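Local coordinates for uncharacterized protein YhfS (Escherichia coli, PDB 4J8L), which is of uncharacterised function but carries covalently bound pyridoxal 5'-phosphate, consistent with a fold-type I PLP-dependent enzyme of the aminotransferase clan, at residues G346-T349 with V350-I353. Sequence-based numbering, arbitrary orientation.
Sequences GEET and VLRI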
# COMPACT_ATOMS: atom_id res chain seq x y z
N GLY A 346 -5.99 19.53 -6.71
CA GLY A 346 -7.18 19.90 -5.96
C GLY A 346 -8.43 19.50 -6.71
O GLY A 346 -8.39 19.12 -7.89
N GLU A 347 -9.56 19.57 -6.02
CA GLU A 347 -10.81 19.07 -6.57
C GLU A 347 -11.29 19.93 -7.72
O GLU A 347 -11.92 19.43 -8.66
CB GLU A 347 -11.88 18.95 -5.49
CG GLU A 347 -12.29 20.27 -4.84
CD GLU A 347 -11.42 20.68 -3.66
OE1 GLU A 347 -10.31 20.11 -3.49
OE2 GLU A 347 -11.85 21.56 -2.89
N GLU A 348 -11.00 21.22 -7.67
CA GLU A 348 -11.47 22.09 -8.75
C GLU A 348 -10.76 21.77 -10.06
O GLU A 348 -11.36 21.85 -11.14
CB GLU A 348 -11.33 23.56 -8.37
CG GLU A 348 -12.11 23.97 -7.13
CD GLU A 348 -13.63 23.86 -7.29
OE1 GLU A 348 -14.11 23.67 -8.43
OE2 GLU A 348 -14.34 23.98 -6.27
N THR A 349 -9.49 21.38 -9.97
CA THR A 349 -8.74 20.95 -11.15
C THR A 349 -9.32 19.65 -11.72
O THR A 349 -9.49 19.53 -12.93
CB THR A 349 -7.25 20.75 -10.81
OG1 THR A 349 -6.64 22.03 -10.58
CG2 THR A 349 -6.50 20.05 -11.94
N VAL A 350 -9.61 18.69 -10.86
CA VAL A 350 -10.17 17.43 -11.34
C VAL A 350 -11.52 17.66 -11.99
O VAL A 350 -11.81 17.12 -13.07
CB VAL A 350 -10.29 16.39 -10.20
CG1 VAL A 350 -11.05 15.15 -10.68
CG2 VAL A 350 -8.91 16.01 -9.69
N LEU A 351 -12.34 18.50 -11.36
CA LEU A 351 -13.67 18.81 -11.89
C LEU A 351 -13.56 19.52 -13.24
O LEU A 351 -14.32 19.22 -14.17
CB LEU A 351 -14.44 19.67 -10.89
CG LEU A 351 -15.94 19.89 -11.03
CD1 LEU A 351 -16.67 18.57 -10.86
CD2 LEU A 351 -16.40 20.90 -9.99
N ARG A 352 -12.61 20.44 -13.35
CA ARG A 352 -12.41 21.17 -14.60
C ARG A 352 -11.97 20.23 -15.72
O ARG A 352 -12.50 20.28 -16.83
CB ARG A 352 -11.39 22.29 -14.42
CG ARG A 352 -11.12 23.07 -15.72
CD ARG A 352 -10.05 24.16 -15.54
NE ARG A 352 -8.76 23.61 -15.11
CZ ARG A 352 -7.94 22.93 -15.90
NH1 ARG A 352 -8.27 22.69 -17.17
NH2 ARG A 352 -6.79 22.47 -15.42
N ILE A 353 -11.00 19.37 -15.44
CA ILE A 353 -10.54 18.44 -16.45
C ILE A 353 -11.68 17.51 -16.87
O ILE A 353 -11.87 17.23 -18.06
CB ILE A 353 -9.32 17.62 -15.95
CG1 ILE A 353 -8.11 18.53 -15.78
CG2 ILE A 353 -9.00 16.50 -16.93
CD1 ILE A 353 -6.93 17.83 -15.10
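T349 and I353, one helical turn apart, meet through their first torsions: chi1 of -70° sets OG1 of T349 beside its backbone N and leaves CG2 anti to that N, on the side facing I353, while chi1 of -68° at I353 carries CG1 back over the preceding turn. The two side chains then run alongside each other, with T349 CG2 lying 3.9 Å from I353 CD1. I353 CG1 also rests 3.3 Å from T349 O, the same oxygen that accepts the hydrogen bond from I353 N at 2.9 Å.

From the N-cap onward, successive carbonyls of a helix accept the amides four residues later. G346 occupies the N-cap, and its carbonyl opens the series by accepting V350 N at 3.2 Å. E347 O and E348 O continue it, taking L351 N and R352 N. Beyond the backbone, E348 and L351 point the same way, and the bent chain of the glutamate brings E348 OE1 to 3.9 Å from L351 CD2, a carboxylate oxygen beside a methyl. R352 aims its guanidinium obliquely past T349 CG2, while its NH1 forms a salt bridge with E356 on the next turn.

The segment forms the start of the C-terminal helix 347-360 in the smaller domain, where E347 pairs with R255 and touches V252 and L259 of the long helix 229-261. V350 touches both L256 of that helix and F319 of strand 318-320, which I353 also touches, so the start of this helix joins the long helix to an outer strand of the four-stranded antiparallel sheet.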